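Long-range contact in AlyGC (Glaciecola chathamensis, PDB 5GKD), which cleaves the polysaccharide alginate as a lyase of polysaccharide lyase family 6: residues V36-L50 and N65-G77. Numbering follows the deposited sequence.
Sequences VLFEAKGNENKPITL and NLRLAGEHLIVSG. With PO4 (phosphate ion), chain I.
F38 N gives a 2.7 Å hydrogen bond to R67 O, and R67 N returns one to V36 O, the parallel exchange that joins 36-41 to 65-69. It continues round the corner at G70, where G42 N bonds E71 O, and on to 48-50 and 73-76, where L50 N donates to I74 O (2.8 Å). The R67 guanidinium has L37 CD1 over the centre of one face; at its edge NH1 and NH2 hold O3 and O1 of a phosphate probably from the crystallisation liquor (2.7 Å for NH2 to O1), an ion R95 also binds. R67 NE donates to a water that bonds N65 OD1 and, weakly, V36 O. Inside the corner, F38, its CG anti to the backbone N (chi1 -172°), carries its ring under L50 CB, which sits over the ring centre, while F38 CD2 meets V75 CG2 at 3.6 Å and F38 CE2 meets L73 CB at 3.7 Å. Beyond G70, the H72 ring lies with one face on the N43-E44 backbone, CE1 3.4 Å from E44 CA. With alanine in place of H72, that backbone would probably lose the ring face packed against it, and H103 its near-parallel partner. Two successive coils thus stack across two faces of a right-handed parallel beta-helix, the fold of the pectate lyase-like clan, near its N-terminal end.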
ATOM      1  N   VAL A  36      -4.383   8.972  29.721  1.00 21.92           N
ATOM      2  CA  VAL A  36      -4.253   9.193  31.155  1.00 18.98           C
ATOM      3  C   VAL A  36      -2.895   9.814  31.436  1.00 21.48           C
ATOM      4  O   VAL A  36      -1.863   9.246  31.079  1.00 22.43           O
ATOM      5  CB  VAL A  36      -4.415   7.881  31.935  1.00 21.19           C
ATOM      6  CG1 VAL A  36      -4.227   8.124  33.425  1.00 18.83           C
ATOM      7  CG2 VAL A  36      -5.768   7.235  31.634  1.00 18.41           C
ATOM      8  N   LEU A  37      -2.887  10.977  32.078  1.00 21.48           N
ATOM      9  CA  LEU A  37      -1.666  11.575  32.603  1.00 20.62           C
ATOM     10  C   LEU A  37      -1.792  11.548  34.117  1.00 20.37           C
ATOM     11  O   LEU A  37      -2.564  12.320  34.696  1.00 24.29           O
ATOM     12  CB  LEU A  37      -1.443  12.994  32.080  1.00 21.11           C
ATOM     13  CG  LEU A  37      -0.262  13.777  32.686  1.00 21.87           C
ATOM     14  CD1 LEU A  37       1.024  12.984  32.566  1.00 19.83           C
ATOM     15  CD2 LEU A  37      -0.100  15.158  32.046  1.00 20.17           C
ATOM     16  N   PHE A  38      -1.058  10.629  34.745  1.00 20.50           N
ATOM     17  CA  PHE A  38      -1.066  10.424  36.188  1.00 17.44           C
ATOM     18  C   PHE A  38       0.162  11.139  36.729  1.00 20.24           C
ATOM     19  O   PHE A  38       1.245  10.566  36.824  1.00 21.09           O
ATOM     20  CB  PHE A  38      -1.043   8.941  36.524  1.00 19.60           C
ATOM     21  CG  PHE A  38      -1.236   8.644  37.986  1.00 16.97           C
ATOM     22  CD1 PHE A  38      -2.111   9.387  38.749  1.00 17.00           C
ATOM     23  CD2 PHE A  38      -0.564   7.610  38.583  1.00 18.42           C
ATOM     24  CE1 PHE A  38      -2.287   9.095  40.086  1.00 20.42           C
ATOM     25  CE2 PHE A  38      -0.749   7.313  39.919  1.00 16.81           C
ATOM     26  CZ  PHE A  38      -1.596   8.050  40.668  1.00 16.73           C
ATOM     27  N   GLU A  39      -0.014  12.404  37.079  1.00 20.57           N
ATOM     28  CA  GLU A  39       1.080  13.274  37.489  1.00 18.87           C
ATOM     29  C   GLU A  39       0.750  13.785  38.877  1.00 22.66           C
ATOM     30  O   GLU A  39      -0.170  14.600  39.043  1.00 22.61           O
ATOM     31  CB  GLU A  39       1.283  14.426  36.502  1.00 19.48           C
ATOM     32  CG  GLU A  39       2.284  15.462  36.993  1.00 22.57           C
ATOM     33  CD  GLU A  39       2.732  16.399  35.906  1.00 24.13           C
ATOM     34  OE1 GLU A  39       3.897  16.843  35.953  1.00 31.03           O
ATOM     35  OE2 GLU A  39       1.916  16.697  35.010  1.00 31.25           O
ATOM     36  N   ALA A  40       1.492  13.288  39.857  1.00 20.23           N
ATOM     37  CA  ALA A  40       1.243  13.553  41.258  1.00 21.33           C
ATOM     38  C   ALA A  40       2.521  13.255  42.030  1.00 24.01           C
ATOM     39  O   ALA A  40       3.513  12.773  41.481  1.00 24.09           O
ATOM     40  CB  ALA A  40       0.074  12.712  41.776  1.00 21.88           C
ATOM     41  N   LYS A  41       2.484  13.541  43.323  1.00 24.84           N
ATOM     42  CA  LYS A  41       3.637  13.312  44.182  1.00 25.02           C
ATOM     43  C   LYS A  41       3.141  12.646  45.452  1.00 24.15           C
ATOM     44  O   LYS A  41       2.635  13.304  46.362  1.00 24.22           O
ATOM     45  CB  LYS A  41       4.374  14.600  44.487  1.00 27.91           C
ATOM     46  CG  LYS A  41       4.924  15.264  43.238  1.00 35.52           C
ATOM     47  CD  LYS A  41       6.459  15.180  43.121  1.00 44.01           C
ATOM     48  CE  LYS A  41       6.997  15.879  41.892  1.00 37.10           C
ATOM     49  NZ  LYS A  41       6.594  17.299  41.806  1.00 50.80           N
ATOM     50  N   GLY A  42       3.255  11.335  45.495  1.00 21.37           N
ATOM     51  CA  GLY A  42       3.049  10.619  46.724  1.00 19.81           C
ATOM     52  C   GLY A  42       4.243  10.740  47.645  1.00 25.68           C
ATOM     53  O   GLY A  42       5.176  11.519  47.442  1.00 25.09           O
ATOM     54  N   ASN A  43       4.212   9.887  48.652  1.00 26.63           N
ATOM     55  CA  ASN A  43       5.098   9.857  49.796  1.00 31.60           C
ATOM     56  C   ASN A  43       5.737   8.486  49.859  1.00 28.16           C
ATOM     57  O   ASN A  43       5.090   7.492  49.542  1.00 27.28           O
ATOM     58  CB  ASN A  43       4.275  10.040  51.081  1.00 37.41           C
ATOM     59  CG  ASN A  43       4.893  10.940  52.036  1.00 39.73           C
ATOM     60  OD1 ASN A  43       4.948  12.105  51.846  1.00 45.17           O
ATOM     61  ND2 ASN A  43       5.343  10.435  53.115  1.00 52.28           N
ATOM     62  N   GLU A  44       6.968   8.418  50.361  1.00 32.14           N
ATOM     63  CA  GLU A  44       7.574   7.110  50.589  1.00 37.37           C
ATOM     64  C   GLU A  44       6.682   6.219  51.452  1.00 34.39           C
ATOM     65  O   GLU A  44       6.521   5.030  51.171  1.00 35.62           O
ATOM     66  CB  GLU A  44       8.961   7.272  51.215  1.00 44.20           C
ATOM     67  CG  GLU A  44       9.758   5.979  51.255  1.00 45.90           C
ATOM     68  CD  GLU A  44      11.189   6.185  51.741  1.00 60.17           C
ATOM     69  OE1 GLU A  44      11.719   7.307  51.579  1.00 61.89           O
ATOM     70  OE2 GLU A  44      11.782   5.222  52.279  1.00 68.18           O
ATOM     71  N   ASN A  45       6.069   6.773  52.487  1.00 31.26           N
ATOM     72  CA  ASN A  45       5.134   5.982  53.288  1.00 37.12           C
ATOM     73  C   ASN A  45       3.712   5.970  52.729  1.00 33.47           C
ATOM     74  O   ASN A  45       2.947   5.048  53.030  1.00 28.87           O
ATOM     75  CB  ASN A  45       5.093   6.504  54.733  1.00 40.64           C
ATOM     76  CG  ASN A  45       6.441   6.397  55.433  1.00 54.63           C
ATOM     77  OD1 ASN A  45       7.032   5.315  55.518  1.00 54.32           O
ATOM     78  ND2 ASN A  45       6.941   7.531  55.928  1.00 53.99           N
ATOM     79  N   LYS A  46       3.329   6.979  51.949  1.00 30.67           N
ATOM     80  CA  LYS A  46       1.953   7.134  51.485  1.00 28.16           C
ATOM     81  C   LYS A  46       1.990   7.428  49.997  1.00 25.29           C
ATOM     82  O   LYS A  46       2.091   8.590  49.587  1.00 28.02           O
ATOM     83  CB  LYS A  46       1.234   8.247  52.243  1.00 31.03           C
ATOM     84  CG  LYS A  46       1.393   8.180  53.749  1.00 36.60           C
ATOM     85  CD  LYS A  46       0.119   8.596  54.431  1.00 37.04           C
ATOM     86  CE  LYS A  46       0.409   9.359  55.688  1.00 42.34           C
ATOM     87  NZ  LYS A  46      -0.765  10.202  56.064  1.00 51.94           N
ATOM     88  N   PRO A  47       1.928   6.410  49.158  1.00 26.65           N
ATOM     89  CA  PRO A  47       1.899   6.640  47.715  1.00 22.70           C
ATOM     90  C   PRO A  47       0.525   7.119  47.264  1.00 22.06           C
ATOM     91  O   PRO A  47      -0.470   6.997  47.973  1.00 23.97           O
ATOM     92  CB  PRO A  47       2.216   5.257  47.149  1.00 21.84           C
ATOM     93  CG  PRO A  47       1.588   4.341  48.136  1.00 22.31           C
ATOM     94  CD  PRO A  47       1.823   4.978  49.485  1.00 25.43           C
ATOM     95  N   ILE A  48       0.480   7.679  46.063  1.00 21.49           N
ATOM     96  CA  ILE A  48      -0.789   8.019  45.421  1.00 20.80           C
ATOM     97  C   ILE A  48      -1.068   6.981  44.347  1.00 21.92           C
ATOM     98  O   ILE A  48      -0.213   6.715  43.497  1.00 22.26           O
ATOM     99  CB  ILE A  48      -0.764   9.433  44.831  1.00 19.98           C
ATOM    100  CG1 ILE A  48      -0.395  10.444  45.913  1.00 19.83           C
ATOM    101  CG2 ILE A  48      -2.116   9.785  44.245  1.00 19.60           C
ATOM    102  CD1 ILE A  48      -0.212  11.834  45.371  1.00 21.59           C
ATOM    103  N   THR A  49      -2.251   6.384  44.397  1.00 20.78           N
ATOM    104  CA  THR A  49      -2.589   5.220  43.594  1.00 20.43           C
ATOM    105  C   THR A  49      -3.687   5.574  42.594  1.00 18.64           C
ATOM    106  O   THR A  49      -4.631   6.299  42.923  1.00 20.18           O
ATOM    107  CB  THR A  49      -3.039   4.068  44.506  1.00 18.13           C
ATOM    108  OG1 THR A  49      -1.969   3.713  45.391  1.00 23.49           O
ATOM    109  CG2 THR A  49      -3.457   2.850  43.711  1.00 21.53           C
ATOM    110  N   LEU A  50      -3.535   5.091  41.369  1.00 20.35           N
ATOM    111  CA  LEU A  50      -4.577   5.062  40.343  1.00 18.58           C
ATOM    112  C   LEU A  50      -4.903   3.604  40.073  1.00 19.29           C
ATOM    113  O   LEU A  50      -4.013   2.848  39.677  1.00 20.49           O
ATOM    114  CB  LEU A  50      -4.092   5.715  39.052  1.00 17.37           C
ATOM    115  CG  LEU A  50      -5.009   6.328  37.988  1.00 21.48           C
ATOM    116  CD1 LEU A  50      -4.503   6.063  36.594  1.00 18.94           C
ATOM    117  CD2 LEU A  50      -6.506   6.049  38.130  1.00 18.69           C
ATOM    118  N   ASN A  65      -3.929   5.715  26.516  1.00 17.28           N
ATOM    119  CA  ASN A  65      -2.559   5.442  26.931  1.00 19.95           C
ATOM    120  C   ASN A  65      -2.407   5.925  28.370  1.00 18.51           C
ATOM    121  O   ASN A  65      -3.366   6.391  28.988  1.00 20.05           O
ATOM    122  CB  ASN A  65      -1.542   6.078  25.972  1.00 21.66           C
ATOM    123  CG  ASN A  65      -1.602   7.608  25.950  1.00 21.53           C
ATOM    124  OD1 ASN A  65      -2.118   8.239  26.861  1.00 21.47           O
ATOM    125  ND2 ASN A  65      -1.059   8.199  24.894  1.00 20.16           N
ATOM    126  N   LEU A  66      -1.198   5.790  28.908  1.00 19.88           N
ATOM    127  CA  LEU A  66      -0.938   6.117  30.307  1.00 19.30           C
ATOM    128  C   LEU A  66       0.454   6.708  30.455  1.00 19.05           C
ATOM    129  O   LEU A  66       1.428   6.158  29.930  1.00 19.06           O
ATOM    130  CB  LEU A  66      -1.081   4.881  31.201  1.00 18.11           C
ATOM    131  CG  LEU A  66      -0.567   4.962  32.646  1.00 17.80           C
ATOM    132  CD1 LEU A  66      -1.311   6.014  33.440  1.00 16.86           C
ATOM    133  CD2 LEU A  66      -0.671   3.610  33.329  1.00 17.47           C
ATOM    134  N   ARG A  67       0.540   7.835  31.153  1.00 17.49           N
ATOM    135  CA  ARG A  67       1.815   8.451  31.491  1.00 15.59           C
ATOM    136  C   ARG A  67       1.861   8.664  32.992  1.00 17.27           C
ATOM    137  O   ARG A  67       0.885   9.136  33.580  1.00 19.56           O
ATOM    138  CB  ARG A  67       2.020   9.773  30.747  1.00 17.00           C
ATOM    139  CG  ARG A  67       2.311   9.597  29.252  1.00 18.40           C
ATOM    140  CD  ARG A  67       2.416  10.920  28.524  1.00 19.66           C
ATOM    141  NE  ARG A  67       1.147  11.639  28.528  1.00 21.05           N
ATOM    142  CZ  ARG A  67       1.011  12.949  28.342  1.00 24.33           C
ATOM    143  NH1 ARG A  67       2.081  13.722  28.154  1.00 23.90           N
ATOM    144  NH2 ARG A  67      -0.201  13.489  28.359  1.00 22.93           N
ATOM    145  N   LEU A  68       2.967   8.266  33.613  1.00 17.93           N
ATOM    146  CA  LEU A  68       3.241   8.555  35.015  1.00 19.60           C
ATOM    147  C   LEU A  68       4.262   9.680  35.106  1.00 19.68           C
ATOM    148  O   LEU A  68       5.227   9.705  34.344  1.00 19.17           O
ATOM    149  CB  LEU A  68       3.787   7.328  35.751  1.00 18.26           C
ATOM    150  CG  LEU A  68       2.844   6.173  36.044  1.00 19.57           C
ATOM    151  CD1 LEU A  68       2.639   5.322  34.792  1.00 18.05           C
ATOM    152  CD2 LEU A  68       3.343   5.313  37.212  1.00 15.19           C
ATOM    153  N   ALA A  69       4.054  10.604  36.038  1.00 20.46           N
ATOM    154  CA  ALA A  69       4.990  11.714  36.213  1.00 21.28           C
ATOM    155  C   ALA A  69       5.016  12.129  37.675  1.00 17.79           C
ATOM    156  O   ALA A  69       3.957  12.262  38.291  1.00 21.00           O
ATOM    157  CB  ALA A  69       4.599  12.898  35.316  1.00 21.51           C
ATOM    158  N   GLY A  70       6.207  12.331  38.230  1.00 21.15           N
ATOM    159  CA  GLY A  70       6.315  12.620  39.653  1.00 21.96           C
ATOM    160  C   GLY A  70       7.007  11.517  40.426  1.00 18.86           C
ATOM    161  O   GLY A  70       7.992  10.971  39.957  1.00 21.49           O
ATOM    162  N   GLU A  71       6.507  11.149  41.594  1.00 23.97           N
ATOM    163  CA  GLU A  71       7.171  10.105  42.358  1.00 21.60           C
ATOM    164  C   GLU A  71       6.194   9.467  43.329  1.00 21.91           C
ATOM    165  O   GLU A  71       5.167  10.050  43.684  1.00 21.87           O
ATOM    166  CB  GLU A  71       8.394  10.650  43.114  1.00 23.50           C
ATOM    167  CG  GLU A  71       8.136  11.932  43.870  1.00 30.29           C
ATOM    168  CD  GLU A  71       9.318  12.340  44.738  1.00 37.94           C
ATOM    169  OE1 GLU A  71      10.440  11.866  44.481  1.00 39.60           O
ATOM    170  OE2 GLU A  71       9.117  13.106  45.704  1.00 38.68           O
ATOM    171  N   HIS A  72       6.541   8.249  43.757  1.00 20.34           N
ATOM    172  CA  HIS A  72       5.750   7.474  44.709  1.00 20.29           C
ATOM    173  C   HIS A  72       4.314   7.274  44.223  1.00 23.41           C
ATOM    174  O   HIS A  72       3.345   7.442  44.963  1.00 22.39           O
ATOM    175  CB  HIS A  72       5.813   8.116  46.096  1.00 19.49           C
ATOM    176  CG  HIS A  72       7.202   8.135  46.656  1.00 25.06           C
ATOM    177  ND1 HIS A  72       7.836   6.997  47.116  1.00 26.69           N
ATOM    178  CD2 HIS A  72       8.108   9.137  46.764  1.00 25.74           C
ATOM    179  CE1 HIS A  72       9.057   7.306  47.514  1.00 29.06           C
ATOM    180  NE2 HIS A  72       9.250   8.596  47.305  1.00 23.62           N
ATOM    181  N   LEU A  73       4.184   6.876  42.966  1.00 22.86           N
ATOM    182  CA  LEU A  73       2.899   6.558  42.366  1.00 20.82           C
ATOM    183  C   LEU A  73       2.760   5.052  42.200  1.00 21.21           C
ATOM    184  O   LEU A  73       3.750   4.333  42.052  1.00 19.43           O
ATOM    185  CB  LEU A  73       2.752   7.233  40.997  1.00 17.76           C
ATOM    186  CG  LEU A  73       3.152   8.711  40.984  1.00 21.99           C
ATOM    187  CD1 LEU A  73       3.141   9.266  39.559  1.00 21.31           C
ATOM    188  CD2 LEU A  73       2.237   9.538  41.899  1.00 18.27           C
ATOM    189  N   ILE A  74       1.515   4.588  42.208  1.00 17.76           N
ATOM    190  CA  ILE A  74       1.179   3.207  41.893  1.00 19.00           C
ATOM    191  C   ILE A  74      -0.006   3.203  40.936  1.00 18.50           C
ATOM    192  O   ILE A  74      -0.987   3.911  41.163  1.00 19.22           O
ATOM    193  CB  ILE A  74       0.832   2.404  43.152  1.00 17.91           C
ATOM    194  CG1 ILE A  74       1.960   2.500  44.181  1.00 20.75           C
ATOM    195  CG2 ILE A  74       0.558   0.962  42.774  1.00 19.31           C
ATOM    196  CD1 ILE A  74       1.649   1.749  45.455  1.00 21.09           C
ATOM    197  N   VAL A  75       0.079   2.413  39.868  1.00 20.60           N
ATOM    198  CA  VAL A  75      -1.032   2.204  38.945  1.00 17.37           C
ATOM    199  C   VAL A  75      -1.328   0.710  38.888  1.00 20.57           C
ATOM    200  O   VAL A  75      -0.408  -0.093  38.690  1.00 19.73           O
ATOM    201  CB  VAL A  75      -0.714   2.735  37.539  1.00 15.04           C
ATOM    202  CG1 VAL A  75      -1.888   2.471  36.612  1.00 23.31           C
ATOM    203  CG2 VAL A  75      -0.382   4.210  37.570  1.00 14.80           C
ATOM    204  N   SER A  76      -2.600   0.331  39.043  1.00 19.21           N
ATOM    205  CA  SER A  76      -2.925  -1.091  39.063  1.00 19.47           C
ATOM    206  C   SER A  76      -4.347  -1.359  38.588  1.00 19.25           C
ATOM    207  O   SER A  76      -5.228  -0.502  38.660  1.00 21.90           O
ATOM    208  CB  SER A  76      -2.743  -1.692  40.458  1.00 17.71           C
ATOM    209  OG  SER A  76      -3.705  -1.193  41.357  1.00 22.52           O
ATOM    210  N   GLY A  77      -4.556  -2.580  38.114  1.00 17.91           N
ATOM    211  CA  GLY A  77      -5.902  -3.061  37.854  1.00 19.13           C
ATOM    212  C   GLY A  77      -6.574  -2.472  36.638  1.00 19.55           C
ATOM    213  O   GLY A  77      -7.770  -2.165  36.693  1.00 21.97           O
TER
HETATM  214  P   PO4 I 805       0.790  17.099  27.707  1.00 50.60           P
HETATM  215  O1  PO4 I 805      -0.353  16.114  27.638  1.00 44.39           O
HETATM  216  O2  PO4 I 805       0.363  18.323  28.482  1.00 44.99           O
HETATM  217  O3  PO4 I 805       1.996  16.492  28.388  1.00 35.36           O
HETATM  218  O4  PO4 I 805       1.163  17.484  26.301  1.00 50.95           O
HETATM  219  O   HOH W   1      -1.314  10.295  28.545  1.00 18.37           O
HETATM  220  O   HOH W   2       7.622  12.933  48.210  1.00 39.92           O